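Putative pachytene checkpoint protein 2 (Caenorhabditis elegans, PDB 4XGU) binds and hydrolyses ATP as an AAA+ protein-remodelling enzyme, and probably has a key role in chromosome recombination during meiosis. Local coordinates at residues B[322-327]-B[378-383]; B[326-331]-B[356-361]; B[363-366]-B[372-375]. All blocks are in the same frame, centred on the assembly; numbering follows the deposited sequence.

Interaction 1: residues B[322-327]-B[378-383]; sequences PSDFAR and EARGLS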
ATOM      1  N   PRO B 322      27.927  17.727 -21.499  1.00 79.87           N
ATOM      2  CA  PRO B 322      28.702  18.795 -22.139  1.00 72.97           C
ATOM      3  C   PRO B 322      28.111  19.238 -23.474  1.00 79.33           C
ATOM      4  O   PRO B 322      27.611  18.407 -24.232  1.00 81.32           O
ATOM      5  CB  PRO B 322      30.080  18.155 -22.339  1.00 70.44           C
ATOM      6  CG  PRO B 322      29.823  16.685 -22.340  1.00 71.37           C
ATOM      7  CD  PRO B 322      28.704  16.483 -21.367  1.00 75.85           C
ATOM      8  N   SER B 323      28.159  20.538 -23.746  1.00 89.26           N
ATOM      9  CA  SER B 323      27.681  21.083 -25.013  1.00 93.04           C
ATOM     10  C   SER B 323      28.695  20.845 -26.127  1.00 95.88           C
ATOM     11  O   SER B 323      29.751  20.255 -25.896  1.00 99.78           O
ATOM     12  CB  SER B 323      27.389  22.578 -24.876  1.00 95.23           C
ATOM     13  OG  SER B 323      28.525  23.276 -24.392  1.00 97.03           O
ATOM     14  N   ASP B 324      28.374  21.311 -27.332  1.00 94.10           N
ATOM     15  CA  ASP B 324      29.237  21.104 -28.493  1.00 95.18           C
ATOM     16  C   ASP B 324      30.623  21.719 -28.305  1.00 87.15           C
ATOM     17  O   ASP B 324      31.628  21.134 -28.706  1.00 80.11           O
ATOM     18  CB  ASP B 324      28.581  21.674 -29.753  1.00102.37           C
ATOM     19  CG  ASP B 324      27.326  20.922 -30.145  1.00105.91           C
ATOM     20  OD1 ASP B 324      26.579  20.499 -29.238  1.00110.11           O
ATOM     21  OD2 ASP B 324      27.088  20.750 -31.360  1.00104.72           O
ATOM     22  N   PHE B 325      30.670  22.899 -27.695  1.00 89.08           N
ATOM     23  CA  PHE B 325      31.940  23.558 -27.409  1.00 91.87           C
ATOM     24  C   PHE B 325      32.734  22.789 -26.358  1.00 87.76           C
ATOM     25  O   PHE B 325      33.955  22.670 -26.455  1.00 88.40           O
ATOM     26  CB  PHE B 325      31.710  24.995 -26.940  1.00 99.66           C
ATOM     27  CG  PHE B 325      32.925  25.636 -26.324  1.00112.25           C
ATOM     28  CD1 PHE B 325      33.864  26.270 -27.114  1.00116.13           C
ATOM     29  CD2 PHE B 325      33.124  25.607 -24.951  1.00119.09           C
ATOM     30  CE1 PHE B 325      34.978  26.859 -26.549  1.00120.81           C
ATOM     31  CE2 PHE B 325      34.238  26.194 -24.381  1.00121.32           C
ATOM     32  CZ  PHE B 325      35.165  26.821 -25.181  1.00122.82           C
ATOM     33  N   ALA B 326      32.037  22.284 -25.347  1.00 83.33           N
ATOM     34  CA  ALA B 326      32.685  21.548 -24.270  1.00 77.70           C
ATOM     35  C   ALA B 326      33.201  20.201 -24.767  1.00 77.79           C
ATOM     36  O   ALA B 326      34.279  19.755 -24.368  1.00 80.19           O
ATOM     37  CB  ALA B 326      31.729  21.356 -23.107  1.00 75.44           C
ATOM     38  N   ARG B 327      32.428  19.559 -25.639  1.00 73.46           N
ATOM     39  CA  ARG B 327      32.830  18.281 -26.218  1.00 71.25           C
ATOM     40  C   ARG B 327      34.146  18.417 -26.972  1.00 73.57           C
ATOM     41  O   ARG B 327      35.038  17.581 -26.830  1.00 80.53           O
ATOM     42  CB  ARG B 327      31.747  17.738 -27.151  1.00 72.88           C
ATOM     43  CG  ARG B 327      30.630  16.986 -26.450  1.00 76.13           C
ATOM     44  CD  ARG B 327      29.533  16.605 -27.434  1.00 83.60           C
ATOM     45  NE  ARG B 327      28.626  17.715 -27.716  1.00 94.54           N
ATOM     46  CZ  ARG B 327      27.378  17.790 -27.264  1.00104.72           C
ATOM     47  NH1 ARG B 327      26.883  16.810 -26.518  1.00109.59           N
ATOM     48  NH2 ARG B 327      26.620  18.838 -27.562  1.00106.59           N
ATOM     49  N   GLU B 378      29.121  15.215 -34.039  1.00 95.36           N
ATOM     50  CA  GLU B 378      28.661  13.845 -34.221  1.00 94.90           C
ATOM     51  C   GLU B 378      28.563  13.117 -32.886  1.00 91.34           C
ATOM     52  O   GLU B 378      27.938  12.064 -32.796  1.00 89.21           O
ATOM     53  CB  GLU B 378      29.591  13.075 -35.166  1.00101.54           C
ATOM     54  CG  GLU B 378      29.918  13.775 -36.484  1.00112.71           C
ATOM     55  CD  GLU B 378      28.746  13.833 -37.450  1.00123.63           C
ATOM     56  OE1 GLU B 378      27.629  13.411 -37.079  1.00128.89           O
ATOM     57  OE2 GLU B 378      28.941  14.303 -38.591  1.00127.67           O
ATOM     58  N   ALA B 379      29.177  13.684 -31.853  1.00 92.62           N
ATOM     59  CA  ALA B 379      29.241  13.037 -30.545  1.00 91.19           C
ATOM     60  C   ALA B 379      28.278  13.663 -29.544  1.00 96.85           C
ATOM     61  O   ALA B 379      28.616  13.822 -28.373  1.00106.97           O
ATOM     62  CB  ALA B 379      30.661  13.092 -30.004  1.00 87.26           C
ATOM     63  N   ARG B 380      27.080  14.004 -30.002  1.00 91.98           N
ATOM     64  CA  ARG B 380      26.116  14.705 -29.161  1.00 88.87           C
ATOM     65  C   ARG B 380      25.558  13.837 -28.034  1.00 89.07           C
ATOM     66  O   ARG B 380      25.314  14.326 -26.931  1.00 92.71           O
ATOM     67  CB  ARG B 380      24.972  15.252 -30.017  1.00 89.28           C
ATOM     68  CG  ARG B 380      25.360  16.483 -30.818  1.00 89.91           C
ATOM     69  CD  ARG B 380      24.176  17.085 -31.557  1.00 88.39           C
ATOM     70  NE  ARG B 380      24.478  18.435 -32.028  1.00 87.18           N
ATOM     71  CZ  ARG B 380      23.996  18.963 -33.148  1.00 89.99           C
ATOM     72  NH1 ARG B 380      23.188  18.254 -33.926  1.00 94.02           N
ATOM     73  NH2 ARG B 380      24.326  20.200 -33.494  1.00 91.19           N
ATOM     74  N   GLY B 381      25.362  12.552 -28.306  1.00 89.87           N
ATOM     75  CA  GLY B 381      24.788  11.650 -27.323  1.00 92.79           C
ATOM     76  C   GLY B 381      25.735  11.234 -26.209  1.00 95.60           C
ATOM     77  O   GLY B 381      25.297  10.889 -25.111  1.00 98.32           O
ATOM     78  N   LEU B 382      27.035  11.271 -26.490  1.00 93.71           N
ATOM     79  CA  LEU B 382      28.051  10.801 -25.548  1.00 88.59           C
ATOM     80  C   LEU B 382      28.161  11.667 -24.296  1.00 91.34           C
ATOM     81  O   LEU B 382      28.050  12.891 -24.361  1.00 98.61           O
ATOM     82  CB  LEU B 382      29.412  10.732 -26.239  1.00 81.49           C
ATOM     83  CG  LEU B 382      29.491   9.790 -27.439  1.00 78.70           C
ATOM     84  CD1 LEU B 382      30.895   9.773 -28.013  1.00 78.07           C
ATOM     85  CD2 LEU B 382      29.057   8.396 -27.034  1.00 81.86           C
ATOM     86  N   SER B 383      28.390  11.020 -23.157  1.00 86.51           N
ATOM     87  CA  SER B 383      28.562  11.722 -21.890  1.00 79.78           C
ATOM     88  C   SER B 383      30.012  12.141 -21.696  1.00 83.60           C
ATOM     89  O   SER B 383      30.885  11.752 -22.470  1.00 92.80           O
ATOM     90  CB  SER B 383      28.112  10.848 -20.720  1.00 75.87           C
ATOM     91  OG  SER B 383      28.968   9.728 -20.566  1.00 78.10           O
TER
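Asp324 and Arg380 meet in a salt-bridge network that also takes in Arg327, at the point in the C-terminal AAA+ lid where helix 324-340 begins beside segment 378-383. OD2 of Asp324 lies 3.5 Å from NH2 of Arg380, a salt bridge in which the oxygen sits at the guanidinium edge, near its plane, with the carboxylate and guanidinium planes turned 46° apart. On its other oxygen, OD1, Asp324 bridges to Arg327 NH2, though the modelled separation is too short to be taken literally. The carboxylate between the two arginines probably offsets their like charges. Arg327 meets the loop backbone: its CD is 3.1 Å from Ala379 O, and a bend at chi3 (-80°) swings the guanidinium over Arg380, whose CA lies 3.4 Å above one face, offset toward the rim. The opposite face carries Pro322, with its C atom over the centre of the group. Further out, Ile387 of helix 384-397 and Ala376 of helix 367-378 pack on Arg327, while Ser323 occupies the N-cap position before helix 324-340. The first turn of that helix is closed by the backbone bond from Arg327 N to Ser323 O, 2.8 Å.

Interaction 2: residues B[326-331]-B[356-361]; sequences ARYSML and QDICDT. With ADP (adenosine-5'-diphosphate), chain H.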
ATOM      1  N   ALA B 326      32.037  22.284 -25.347  1.00 83.33           N
ATOM      2  CA  ALA B 326      32.685  21.548 -24.270  1.00 77.70           C
ATOM      3  C   ALA B 326      33.201  20.201 -24.767  1.00 77.79           C
ATOM      4  O   ALA B 326      34.279  19.755 -24.368  1.00 80.19           O
ATOM      5  CB  ALA B 326      31.729  21.356 -23.107  1.00 75.44           C
ATOM      6  N   ARG B 327      32.428  19.559 -25.639  1.00 73.46           N
ATOM      7  CA  ARG B 327      32.830  18.281 -26.218  1.00 71.25           C
ATOM      8  C   ARG B 327      34.146  18.417 -26.972  1.00 73.57           C
ATOM      9  O   ARG B 327      35.038  17.581 -26.830  1.00 80.53           O
ATOM     10  CB  ARG B 327      31.747  17.738 -27.151  1.00 72.88           C
ATOM     11  CG  ARG B 327      30.630  16.986 -26.450  1.00 76.13           C
ATOM     12  CD  ARG B 327      29.533  16.605 -27.434  1.00 83.60           C
ATOM     13  NE  ARG B 327      28.626  17.715 -27.716  1.00 94.54           N
ATOM     14  CZ  ARG B 327      27.378  17.790 -27.264  1.00104.72           C
ATOM     15  NH1 ARG B 327      26.883  16.810 -26.518  1.00109.59           N
ATOM     16  NH2 ARG B 327      26.620  18.838 -27.562  1.00106.59           N
ATOM     17  N   TYR B 328      34.262  19.477 -27.768  1.00 75.00           N
ATOM     18  CA  TYR B 328      35.490  19.751 -28.507  1.00 77.45           C
ATOM     19  C   TYR B 328      36.668  19.897 -27.551  1.00 78.13           C
ATOM     20  O   TYR B 328      37.747  19.356 -27.791  1.00 81.22           O
ATOM     21  CB  TYR B 328      35.343  21.019 -29.361  1.00 78.17           C
ATOM     22  CG  TYR B 328      36.645  21.509 -29.961  1.00 80.11           C
ATOM     23  CD1 TYR B 328      37.486  22.357 -29.248  1.00 72.13           C
ATOM     24  CD2 TYR B 328      37.032  21.126 -31.240  1.00 82.04           C
ATOM     25  CE1 TYR B 328      38.678  22.797 -29.785  1.00 73.45           C
ATOM     26  CE2 TYR B 328      38.223  21.570 -31.787  1.00 85.15           C
ATOM     27  CZ  TYR B 328      39.041  22.403 -31.055  1.00 82.48           C
ATOM     28  OH  TYR B 328      40.226  22.845 -31.592  1.00 88.01           O
ATOM     29  N   SER B 329      36.446  20.645 -26.476  1.00 78.03           N
ATOM     30  CA  SER B 329      37.484  20.924 -25.493  1.00 78.83           C
ATOM     31  C   SER B 329      38.042  19.641 -24.890  1.00 76.72           C
ATOM     32  O   SER B 329      39.245  19.520 -24.668  1.00 80.39           O
ATOM     33  CB  SER B 329      36.936  21.825 -24.386  1.00 89.43           C
ATOM     34  OG  SER B 329      36.335  22.989 -24.927  1.00100.10           O
ATOM     35  N   MET B 330      37.160  18.680 -24.634  1.00 73.51           N
ATOM     36  CA  MET B 330      37.575  17.393 -24.094  1.00 68.64           C
ATOM     37  C   MET B 330      38.367  16.597 -25.123  1.00 72.61           C
ATOM     38  O   MET B 330      39.407  16.018 -24.808  1.00 72.76           O
ATOM     39  CB  MET B 330      36.362  16.588 -23.636  1.00 67.33           C
ATOM     40  CG  MET B 330      35.534  17.274 -22.571  1.00 65.61           C
ATOM     41  SD  MET B 330      34.092  16.294 -22.135  1.00 80.32           S
ATOM     42  CE  MET B 330      33.331  17.341 -20.899  1.00 98.71           C
ATOM     43  N   LEU B 331      37.865  16.572 -26.354  1.00 72.37           N
ATOM     44  CA  LEU B 331      38.523  15.853 -27.435  1.00 69.60           C
ATOM     45  C   LEU B 331      39.903  16.429 -27.719  1.00 77.61           C
ATOM     46  O   LEU B 331      40.856  15.685 -27.946  1.00 85.11           O
ATOM     47  CB  LEU B 331      37.667  15.889 -28.701  1.00 69.78           C
ATOM     48  CG  LEU B 331      36.318  15.176 -28.617  1.00 67.97           C
ATOM     49  CD1 LEU B 331      35.611  15.216 -29.961  1.00 72.53           C
ATOM     50  CD2 LEU B 331      36.503  13.745 -28.151  1.00 64.65           C
ATOM     51  N   GLN B 356      43.575  24.187 -31.963  1.00 99.86           N
ATOM     52  CA  GLN B 356      43.792  25.121 -30.868  1.00104.89           C
ATOM     53  C   GLN B 356      42.519  25.290 -30.050  1.00108.98           C
ATOM     54  O   GLN B 356      41.499  24.667 -30.342  1.00108.50           O
ATOM     55  CB  GLN B 356      44.249  26.478 -31.407  1.00108.23           C
ATOM     56  CG  GLN B 356      45.318  26.390 -32.480  1.00111.88           C
ATOM     57  CD  GLN B 356      46.675  26.018 -31.920  1.00116.64           C
ATOM     58  OE1 GLN B 356      47.022  26.397 -30.800  1.00119.60           O
ATOM     59  NE2 GLN B 356      47.452  25.269 -32.696  1.00116.20           N
ATOM     60  N   ASP B 357      42.580  26.137 -29.029  1.00111.28           N
ATOM     61  CA  ASP B 357      41.397  26.463 -28.241  1.00108.72           C
ATOM     62  C   ASP B 357      40.408  27.254 -29.090  1.00106.60           C
ATOM     63  O   ASP B 357      40.774  28.230 -29.743  1.00110.15           O
ATOM     64  CB  ASP B 357      41.775  27.247 -26.985  1.00113.43           C
ATOM     65  CG  ASP B 357      42.616  26.430 -26.022  1.00119.05           C
ATOM     66  OD1 ASP B 357      42.586  25.183 -26.114  1.00113.70           O
ATOM     67  OD2 ASP B 357      43.303  27.034 -25.171  1.00126.65           O
ATOM     68  N   ILE B 358      39.153  26.820 -29.071  1.00104.47           N
ATOM     69  CA  ILE B 358      38.132  27.349 -29.964  1.00113.26           C
ATOM     70  C   ILE B 358      37.242  28.375 -29.251  1.00127.07           C
ATOM     71  O   ILE B 358      36.181  28.753 -29.750  1.00134.19           O
ATOM     72  CB  ILE B 358      37.272  26.191 -30.541  1.00122.09           C
ATOM     73  CG1 ILE B 358      36.591  26.592 -31.854  1.00125.56           C
ATOM     74  CG2 ILE B 358      36.281  25.666 -29.504  1.00121.80           C
ATOM     75  CD1 ILE B 358      35.749  25.490 -32.438  1.00124.97           C
ATOM     76  N   CYS B 359      37.697  28.844 -28.093  1.00132.02           N
ATOM     77  CA  CYS B 359      36.874  29.698 -27.238  1.00137.20           C
ATOM     78  C   CYS B 359      36.440  30.995 -27.921  1.00136.47           C
ATOM     79  O   CYS B 359      37.250  31.691 -28.538  1.00130.16           O
ATOM     80  CB  CYS B 359      37.616  30.024 -25.937  1.00142.23           C
ATOM     81  SG  CYS B 359      36.535  30.373 -24.524  1.00171.62           S
ATOM     82  N   ASP B 360      35.143  31.279 -27.815  1.00141.52           N
ATOM     83  CA  ASP B 360      34.533  32.548 -28.221  1.00149.00           C
ATOM     84  C   ASP B 360      34.519  32.807 -29.730  1.00148.11           C
ATOM     85  O   ASP B 360      34.122  33.890 -30.163  1.00150.16           O
ATOM     86  CB  ASP B 360      35.232  33.717 -27.519  1.00158.64           C
ATOM     87  CG  ASP B 360      35.560  33.416 -26.070  1.00162.68           C
ATOM     88  OD1 ASP B 360      34.623  33.342 -25.246  1.00163.43           O
ATOM     89  OD2 ASP B 360      36.760  33.255 -25.757  1.00164.04           O
ATOM     90  N   THR B 361      34.939  31.820 -30.520  1.00145.52           N
ATOM     91  CA  THR B 361      35.020  31.955 -31.976  1.00145.38           C
ATOM     92  C   THR B 361      35.785  33.215 -32.389  1.00152.45           C
ATOM     93  O   THR B 361      35.453  33.854 -33.389  1.00153.86           O
ATOM     94  CB  THR B 361      33.619  31.993 -32.629  1.00140.14           C
ATOM     95  OG1 THR B 361      33.001  33.262 -32.376  1.00142.65           O
ATOM     96  CG2 THR B 361      32.738  30.882 -32.080  1.00132.45           C
TER
HETATM   97  PB  ADP H 501      29.493  11.521 -11.822  1.00 65.44           P
HETATM   98  O1B ADP H 501      28.673  12.396 -12.736  1.00 63.91           O
HETATM   99  O2B ADP H 501      29.800  12.154 -10.487  1.00 74.04           O
HETATM  100  O3B ADP H 501      29.008  10.090 -11.729  1.00 69.42           O
HETATM  101  PA  ADP H 501      32.309  11.297 -11.759  1.00110.17           P
HETATM  102  O1A ADP H 501      32.574  12.612 -11.066  1.00111.19           O
HETATM  103  O2A ADP H 501      32.273  10.013 -10.963  1.00115.32           O
HETATM  104  O3A ADP H 501      30.920  11.427 -12.573  1.00 96.73           O
HETATM  105  O5' ADP H 501      33.434  11.133 -12.898  1.00 91.38           O
HETATM  106  C5' ADP H 501      33.095  10.959 -14.271  1.00 92.55           C
HETATM  107  C4' ADP H 501      34.380  10.801 -15.073  1.00 96.58           C
HETATM  108  O4' ADP H 501      34.185  11.309 -16.394  1.00 97.37           O
HETATM  109  C3' ADP H 501      35.527  11.578 -14.449  1.00103.57           C
HETATM  110  O3' ADP H 501      36.491  10.679 -13.895  1.00110.63           O
HETATM  111  C2' ADP H 501      36.141  12.385 -15.574  1.00101.32           C
HETATM  112  O2' ADP H 501      37.393  11.807 -15.957  1.00100.19           O
HETATM  113  C1' ADP H 501      35.160  12.298 -16.733  1.00 98.12           C
HETATM  114  N9  ADP H 501      34.454  13.598 -16.862  1.00 92.49           N
HETATM  115  C8  ADP H 501      33.141  13.790 -16.634  1.00 84.45           C
HETATM  116  N7  ADP H 501      32.784  15.085 -16.833  1.00 79.89           N
HETATM  117  C5  ADP H 501      33.892  15.750 -17.197  1.00 83.05           C
HETATM  118  C6  ADP H 501      34.218  17.148 -17.556  1.00 83.11           C
HETATM  119  N6  ADP H 501      33.258  18.103 -17.561  1.00 86.38           N
HETATM  120  N1  ADP H 501      35.498  17.433 -17.877  1.00 85.46           N
HETATM  121  C2  ADP H 501      36.456  16.486 -17.873  1.00 88.50           C
HETATM  122  N3  ADP H 501      36.233  15.196 -17.558  1.00 89.78           N
HETATM  123  C4  ADP H 501      34.992  14.770 -17.218  1.00 89.99           C
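Tyr328 projects from a regular turn of helix 324-340 toward Ile358, which lies on an irregular loop. That loop runs extended through Gln356 and Asp357, then turns: a weak backbone bond joins Thr361 N to Ile358 O at 3.4 Å, and Asp360 and Thr361 both take positive phi. With CG anti to the backbone N (chi1 170°), the tyrosine offers the loop both ring carbons and its hydroxyl. OH donates to Gln356 O at 2.6 Å, in the carbonyl plane with a C=O...donor angle of 153°, and this oxygen also lies at the ring edge. Beside it, Ile358 brings its CG2 methyl to 3.5 Å from Tyr328 CD1, slanting against the ring. Thr369 and Leu372 of helix 367-378 and Pro355 also touch the ring. Two residues on, Met330 sends an extended chain to the nucleotide, its CE 3.4 Å from N6 of ADP, so the same helix lines the adenine pocket. A phenylalanine in place of Tyr328 would keep the ring but is likely to leave Gln356 O without its hydroxyl mate and the loop less firmly held. The buried phenol is anchored twice, by a directional polar bond at its end and a methyl contact at CD1 and CE1.

Interaction 3: residues B[363-366]-B[372-375]; sequences APRN and LFKI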
ATOM      1  N   ALA B 363      39.067  33.388 -33.051  1.00154.61           N
ATOM      2  CA  ALA B 363      40.177  33.079 -33.944  1.00154.67           C
ATOM      3  C   ALA B 363      39.674  32.307 -35.159  1.00152.58           C
ATOM      4  O   ALA B 363      38.670  31.601 -35.073  1.00149.97           O
ATOM      5  CB  ALA B 363      41.247  32.283 -33.205  1.00151.22           C
ATOM      6  N   PRO B 364      40.364  32.447 -36.302  1.00152.82           N
ATOM      7  CA  PRO B 364      39.970  31.680 -37.487  1.00149.32           C
ATOM      8  C   PRO B 364      40.092  30.182 -37.242  1.00141.60           C
ATOM      9  O   PRO B 364      41.191  29.689 -36.984  1.00144.44           O
ATOM     10  CB  PRO B 364      40.960  32.149 -38.559  1.00154.84           C
ATOM     11  CG  PRO B 364      42.123  32.690 -37.797  1.00156.95           C
ATOM     12  CD  PRO B 364      41.534  33.301 -36.562  1.00156.92           C
ATOM     13  N   ARG B 365      38.972  29.472 -37.307  1.00129.96           N
ATOM     14  CA  ARG B 365      38.974  28.039 -37.054  1.00116.70           C
ATOM     15  C   ARG B 365      39.788  27.297 -38.098  1.00115.92           C
ATOM     16  O   ARG B 365      39.417  27.247 -39.272  1.00116.62           O
ATOM     17  CB  ARG B 365      37.547  27.488 -37.019  1.00108.24           C
ATOM     18  CG  ARG B 365      36.780  27.846 -35.761  1.00100.85           C
ATOM     19  CD  ARG B 365      35.403  27.215 -35.766  1.00 97.78           C
ATOM     20  NE  ARG B 365      34.589  27.677 -34.649  1.00 95.63           N
ATOM     21  CZ  ARG B 365      33.324  27.319 -34.448  1.00 92.12           C
ATOM     22  NH1 ARG B 365      32.727  26.491 -35.294  1.00 89.34           N
ATOM     23  NH2 ARG B 365      32.659  27.790 -33.401  1.00 91.68           N
ATOM     24  N   ASN B 366      40.909  26.736 -37.658  1.00116.64           N
ATOM     25  CA  ASN B 366      41.714  25.853 -38.487  1.00122.27           C
ATOM     26  C   ASN B 366      40.837  24.719 -38.996  1.00125.88           C
ATOM     27  O   ASN B 366      39.872  24.341 -38.331  1.00125.62           O
ATOM     28  CB  ASN B 366      42.904  25.300 -37.696  1.00120.25           C
ATOM     29  CG  ASN B 366      43.940  26.365 -37.367  1.00122.48           C
ATOM     30  OD1 ASN B 366      45.118  26.212 -37.685  1.00125.92           O
ATOM     31  ND2 ASN B 366      43.505  27.446 -36.730  1.00122.01           N
ATOM     32  N   LEU B 372      37.745  18.595 -36.189  1.00 85.79           N
ATOM     33  CA  LEU B 372      37.573  18.078 -34.835  1.00 82.43           C
ATOM     34  C   LEU B 372      36.260  18.560 -34.231  1.00 86.03           C
ATOM     35  O   LEU B 372      35.590  17.820 -33.511  1.00 89.26           O
ATOM     36  CB  LEU B 372      38.748  18.492 -33.947  1.00 80.84           C
ATOM     37  CG  LEU B 372      38.698  18.022 -32.491  1.00 75.83           C
ATOM     38  CD1 LEU B 372      38.554  16.511 -32.422  1.00 69.85           C
ATOM     39  CD2 LEU B 372      39.939  18.477 -31.740  1.00 75.65           C
ATOM     40  N   PHE B 373      35.896  19.804 -34.530  1.00 87.79           N
ATOM     41  CA  PHE B 373      34.624  20.354 -34.077  1.00 87.23           C
ATOM     42  C   PHE B 373      33.460  19.594 -34.701  1.00 92.95           C
ATOM     43  O   PHE B 373      32.420  19.396 -34.069  1.00 90.12           O
ATOM     44  CB  PHE B 373      34.522  21.840 -34.419  1.00 90.71           C
ATOM     45  CG  PHE B 373      33.291  22.505 -33.869  1.00 95.98           C
ATOM     46  CD1 PHE B 373      32.122  22.563 -34.611  1.00101.27           C
ATOM     47  CD2 PHE B 373      33.302  23.068 -32.605  1.00 97.61           C
ATOM     48  CE1 PHE B 373      30.991  23.170 -34.102  1.00105.03           C
ATOM     49  CE2 PHE B 373      32.177  23.679 -32.092  1.00102.51           C
ATOM     50  CZ  PHE B 373      31.020  23.731 -32.840  1.00105.15           C
ATOM     51  N   LYS B 374      33.645  19.179 -35.951  1.00 97.69           N
ATOM     52  CA  LYS B 374      32.635  18.417 -36.675  1.00 98.21           C
ATOM     53  C   LYS B 374      32.417  17.070 -35.995  1.00 89.42           C
ATOM     54  O   LYS B 374      31.300  16.554 -35.959  1.00 88.33           O
ATOM     55  CB  LYS B 374      33.053  18.230 -38.136  1.00109.11           C
ATOM     56  CG  LYS B 374      31.905  17.966 -39.104  1.00115.98           C
ATOM     57  CD  LYS B 374      31.689  16.480 -39.343  1.00116.55           C
ATOM     58  CE  LYS B 374      30.656  16.250 -40.434  1.00119.31           C
ATOM     59  NZ  LYS B 374      29.325  16.806 -40.061  1.00121.65           N
ATOM     60  N   ILE B 375      33.494  16.510 -35.450  1.00 84.46           N
ATOM     61  CA  ILE B 375      33.414  15.271 -34.687  1.00 82.63           C
ATOM     62  C   ILE B 375      32.594  15.492 -33.423  1.00 79.64           C
ATOM     63  O   ILE B 375      31.765  14.659 -33.053  1.00 79.30           O
ATOM     64  CB  ILE B 375      34.814  14.743 -34.312  1.00 85.82           C
ATOM     65  CG1 ILE B 375      35.608  14.397 -35.573  1.00 84.64           C
ATOM     66  CG2 ILE B 375      34.708  13.524 -33.407  1.00 87.54           C
ATOM     67  CD1 ILE B 375      36.980  13.834 -35.290  1.00 84.39           C
TER
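Arg365 points NH1 at one face of the Phe373 ring in a cation-pi contact, the one interaction of note between 363-366 and 372-375. CZ of Arg365 stands 4.5 Å from the centroid of the Phe373 ring and 9° off its normal, but the two planes are inclined by 36°, so this is not a flat stack. NH1 leads: it lies 3.9 Å above the Phe373 plane, over the ring centre, and comes within 3.9 Å of CE1. Arg365 reaches this place with a chain extended from CG to NE, while Phe373 has its CG anti to the backbone N (chi1 -175°), which sets the ring beside the guanidinium.

Apolar contact comes from Ile358, whose side chain packs on both Arg365 and Phe373. The pair joins the loop just before helix 367-378 to the second turn of that helix in the AAA+ lid; Leu372 and Ile375, on the inward side of the helix, pack against helices 324-340 and 405-420.

Polar contacts are slight. Arg365 NH1 has a second, long and weak ion pair with Glu370 OE1, three residues before Phe373 on the helix. Asn366, at the N-cap position of helix 367-378, makes no capping bond with its side chain; its ND2 instead reaches back to Pro364 O in a weak hydrogen bond of 3.2 Å.

How the interactions relate
From the N-terminal side, Pro322 leads into helix 324-340, whose first turns open both interaction 1 and interaction 2 and share Ala326 and Arg327. Interaction 2 closes first, when the loop at 356-361 returns to the helix. Interaction 3 follows in series, a short local closure joining the approach to helix 367-378 with its second turn. Interaction 1 closes last, at 378-383, so that interactions 2 and 3 both fall within its span. Ile358 links the second contact to the third, with CD1 3.4 Å from Phe373 CD2, and to the first through Phe325. Together they tie the start of helix 324-340, the following loop and both ends of helix 367-378 together within the lid.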